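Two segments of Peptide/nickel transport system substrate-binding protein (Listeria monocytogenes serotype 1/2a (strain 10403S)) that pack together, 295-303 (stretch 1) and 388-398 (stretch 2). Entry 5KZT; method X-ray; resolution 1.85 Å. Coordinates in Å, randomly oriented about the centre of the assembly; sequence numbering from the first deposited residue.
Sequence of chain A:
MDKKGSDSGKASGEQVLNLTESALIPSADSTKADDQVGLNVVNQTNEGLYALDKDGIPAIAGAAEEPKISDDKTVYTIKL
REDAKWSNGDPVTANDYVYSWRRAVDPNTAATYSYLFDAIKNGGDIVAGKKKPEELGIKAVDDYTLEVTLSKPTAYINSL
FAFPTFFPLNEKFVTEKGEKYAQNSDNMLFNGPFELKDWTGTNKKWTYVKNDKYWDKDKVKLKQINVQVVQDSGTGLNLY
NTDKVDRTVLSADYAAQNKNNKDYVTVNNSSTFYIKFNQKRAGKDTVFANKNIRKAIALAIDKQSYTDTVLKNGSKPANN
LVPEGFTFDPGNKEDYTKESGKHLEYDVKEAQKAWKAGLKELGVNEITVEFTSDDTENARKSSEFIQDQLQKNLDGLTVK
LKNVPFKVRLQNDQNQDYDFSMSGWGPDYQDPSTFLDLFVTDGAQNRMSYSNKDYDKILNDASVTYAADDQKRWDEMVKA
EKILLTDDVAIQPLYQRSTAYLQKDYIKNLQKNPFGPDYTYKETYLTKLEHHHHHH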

# COMPACT_ATOMS: atom_id res chain seq x y z
N LYS A 295 -1.93 23.04 -10.92
CA LYS A 295 -0.73 23.75 -10.45
C LYS A 295 -1.07 24.73 -9.32
O LYS A 295 -0.31 24.86 -8.37
N ALA A 296 -2.21 25.41 -9.45
CA ALA A 296 -2.65 26.39 -8.45
C ALA A 296 -2.86 25.72 -7.09
O ALA A 296 -2.31 26.18 -6.08
N ILE A 297 -3.65 24.64 -7.08
CA ILE A 297 -3.90 23.87 -5.86
C ILE A 297 -2.56 23.31 -5.31
O ILE A 297 -2.28 23.41 -4.11
N ALA A 298 -1.74 22.76 -6.21
CA ALA A 298 -0.51 22.08 -5.82
C ALA A 298 0.45 22.99 -5.06
O ALA A 298 0.98 22.60 -4.02
N LEU A 299 0.66 24.18 -5.61
CA LEU A 299 1.65 25.10 -5.10
C LEU A 299 1.15 25.98 -3.96
O LEU A 299 1.94 26.73 -3.39
N ALA A 300 -0.13 25.86 -3.60
CA ALA A 300 -0.73 26.75 -2.61
C ALA A 300 -0.78 26.13 -1.21
O ALA A 300 -1.40 26.72 -0.32
N ILE A 301 -0.14 24.98 -1.00
CA ILE A 301 -0.18 24.29 0.30
C ILE A 301 1.19 24.35 0.98
O ILE A 301 2.17 23.79 0.50
N ASP A 302 1.23 25.04 2.11
CA ASP A 302 2.44 25.13 2.92
C ASP A 302 2.74 23.75 3.52
O ASP A 302 2.24 23.41 4.60
N LYS A 303 3.56 22.98 2.82
CA LYS A 303 3.83 21.58 3.21
C LYS A 303 4.56 21.51 4.56
O LYS A 303 4.29 20.61 5.37
N ASP A 388 -8.30 25.45 4.56
CA ASP A 388 -7.78 26.76 5.00
C ASP A 388 -6.72 27.32 4.03
O ASP A 388 -6.83 28.47 3.59
N GLN A 389 -5.76 26.48 3.65
CA GLN A 389 -4.64 26.90 2.80
C GLN A 389 -5.11 27.32 1.41
O GLN A 389 -4.81 28.43 0.93
N LEU A 390 -5.90 26.46 0.79
CA LEU A 390 -6.37 26.71 -0.56
C LEU A 390 -7.34 27.90 -0.61
O LEU A 390 -7.21 28.76 -1.49
N GLN A 391 -8.29 27.97 0.33
CA GLN A 391 -9.28 29.06 0.31
C GLN A 391 -8.65 30.44 0.56
O GLN A 391 -8.97 31.40 -0.16
N LYS A 392 -7.75 30.54 1.53
CA LYS A 392 -7.12 31.83 1.81
C LYS A 392 -6.21 32.29 0.66
O LYS A 392 -6.11 33.48 0.41
N ASN A 393 -5.55 31.35 -0.01
CA ASN A 393 -4.54 31.67 -1.04
C ASN A 393 -5.12 31.87 -2.46
O ASN A 393 -4.53 32.61 -3.25
N LEU A 394 -6.25 31.22 -2.76
CA LEU A 394 -6.82 31.22 -4.10
C LEU A 394 -8.24 31.80 -4.12
O LEU A 394 -9.22 31.08 -3.91
N ASP A 395 -8.34 33.10 -4.41
CA ASP A 395 -9.60 33.86 -4.34
C ASP A 395 -10.63 33.29 -5.30
O ASP A 395 -10.35 33.13 -6.49
N GLY A 396 -11.83 33.01 -4.78
CA GLY A 396 -12.91 32.40 -5.55
C GLY A 396 -12.96 30.88 -5.50
O GLY A 396 -13.76 30.26 -6.18
N LEU A 397 -12.10 30.26 -4.69
CA LEU A 397 -12.10 28.80 -4.54
C LEU A 397 -12.84 28.43 -3.27
O LEU A 397 -12.54 28.94 -2.19
N THR A 398 -13.86 27.58 -3.42
CA THR A 398 -14.51 26.90 -2.32
C THR A 398 -14.05 25.45 -2.36
O THR A 398 -14.00 24.85 -3.45

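Two amide side chains from the 388-393 helix satisfy backbone groups where stretch 1 has left its own helix. Gln389 points toward stretch 1 with chi1 and chi2 both m. This fold brings Gln389 OE1 to the backbone of Asp302, and Asp302 N donates to Gln389 OE1 at 2.9 Å with a nearly straight N-H...O angle of 166°. Asn393, chi1 m, also points toward stretch 1. Asn393 ND2 donates to Ala300 O at 3.0 Å, with a more bent angle of 141°. Ala300 O thus has a donor from across the contact. Asn393 ND2 also lies 3.1 Å from Gln389 O, but the angle is poor and this is not a hydrogen bond. Gln389 O instead accepts from Asn393 N at 3.2 Å, within the helix.

Asp302 has chi1 t and occupies an N-cap position; its side chain caps a backbone N just past the stretch. Lys303 points away, and its NZ is hydrogen-bonded elsewhere in the structure.

The remaining side-chain packing is mainly apolar. Ala300 points toward stretch 2, and its small side chain sits against two leucines: Ala300 CB is 3.9 Å from Leu390 CD2 and 4.2 Å from Leu394 CG. Leu390 (m, t) starts sideways, but its end comes nearer. Leu390 CD2 also meets Ile301 CG1 at 3.7 Å and Ile297 CG2 at 3.9 Å, so one methyl group touches three stretch 1 side chains. Ile297 (m, m) likewise starts sideways and reaches in. Ile297 CD1 lies 3.4 Å from Leu397 CD2 and 3.9 Å from Leu394 CD1. Leu394 (m, t) points toward stretch 1, and Leu394 CD1 also contacts Ala296 CB at 4.0 Å. Leu397 (t, p) is the last residue of the type II turn that begins at Leu394.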

# COMPACT_ATOMS: atom_id res chain seq x y z
CB LYS A 295 -0.05 24.50 -11.61
CG LYS A 295 1.26 25.17 -11.23
CD LYS A 295 1.93 25.88 -12.41
CE LYS A 295 2.61 24.92 -13.37
NZ LYS A 295 3.79 24.26 -12.73
CB ALA A 296 -3.93 27.07 -8.89
CB ILE A 297 -4.89 22.70 -6.11
CG1 ILE A 297 -6.27 23.21 -6.56
CG2 ILE A 297 -5.01 21.77 -4.90
CD1 ILE A 297 -7.01 24.08 -5.60
CB ALA A 298 0.21 21.50 -7.03
CB LEU A 299 2.19 25.97 -6.23
CG LEU A 299 2.85 25.25 -7.41
CD1 LEU A 299 3.35 26.30 -8.39
CD2 LEU A 299 3.99 24.35 -6.99
CB ALA A 300 -2.12 27.16 -3.05
CB ILE A 301 -0.68 22.84 0.17
CG1 ILE A 301 -2.10 22.83 -0.42
CG2 ILE A 301 -0.69 22.13 1.52
CD1 ILE A 301 -2.59 21.47 -0.91
CB ASP A 302 2.29 26.19 4.02
CG ASP A 302 3.60 26.48 4.74
OD1 ASP A 302 4.56 25.69 4.63
OD2 ASP A 302 3.68 27.52 5.41
CB LYS A 303 4.68 20.84 2.18
CG LYS A 303 4.21 20.97 0.74
CD LYS A 303 4.97 20.04 -0.18
CE LYS A 303 4.70 20.39 -1.63
NZ LYS A 303 5.29 19.40 -2.57
CB ASP A 388 -7.32 26.70 6.50
CG ASP A 388 -5.91 27.27 6.77
OD1 ASP A 388 -5.74 28.52 6.74
OD2 ASP A 388 -4.97 26.45 7.11
CB GLN A 389 -3.62 25.78 2.68
CG GLN A 389 -2.87 25.49 3.97
CD GLN A 389 -1.71 26.44 4.21
OE1 GLN A 389 -0.88 26.66 3.33
NE2 GLN A 389 -1.65 27.01 5.40
CB LEU A 390 -6.99 25.45 -1.14
CG LEU A 390 -6.06 24.24 -1.25
CD1 LEU A 390 -6.86 23.03 -1.71
CD2 LEU A 390 -4.86 24.51 -2.14
CB GLN A 391 -10.45 28.78 1.26
CG GLN A 391 -11.33 27.63 0.76
CD GLN A 391 -12.53 27.31 1.63
OE1 GLN A 391 -13.40 26.56 1.20
NE2 GLN A 391 -12.59 27.86 2.84
CB LYS A 392 -6.35 31.82 3.14
CG LYS A 392 -4.95 31.23 3.07
CD LYS A 392 -4.22 31.35 4.40
CE LYS A 392 -2.84 30.72 4.31
NZ LYS A 392 -2.33 30.44 5.67
CB ASN A 393 -3.43 30.60 -1.09
CG ASN A 393 -2.48 30.66 0.11
OD1 ASN A 393 -2.24 31.71 0.66
ND2 ASN A 393 -1.92 29.51 0.49
CB LEU A 394 -6.81 29.79 -4.65
CG LEU A 394 -5.46 29.08 -4.73
CD1 LEU A 394 -5.68 27.73 -5.37
CD2 LEU A 394 -4.44 29.87 -5.54
CB ASP A 395 -9.38 35.34 -4.70
CG ASP A 395 -8.47 36.08 -3.71
OD1 ASP A 395 -8.30 35.62 -2.56
OD2 ASP A 395 -7.94 37.14 -4.09
CB LEU A 397 -10.66 28.27 -4.50
CG LEU A 397 -10.50 26.75 -4.36
CD1 LEU A 397 -11.04 26.00 -5.56
CD2 LEU A 397 -9.05 26.38 -4.13
CB THR A 398 -16.04 26.93 -2.44
OG1 THR A 398 -16.50 28.27 -2.46
CG2 THR A 398 -16.70 26.22 -1.27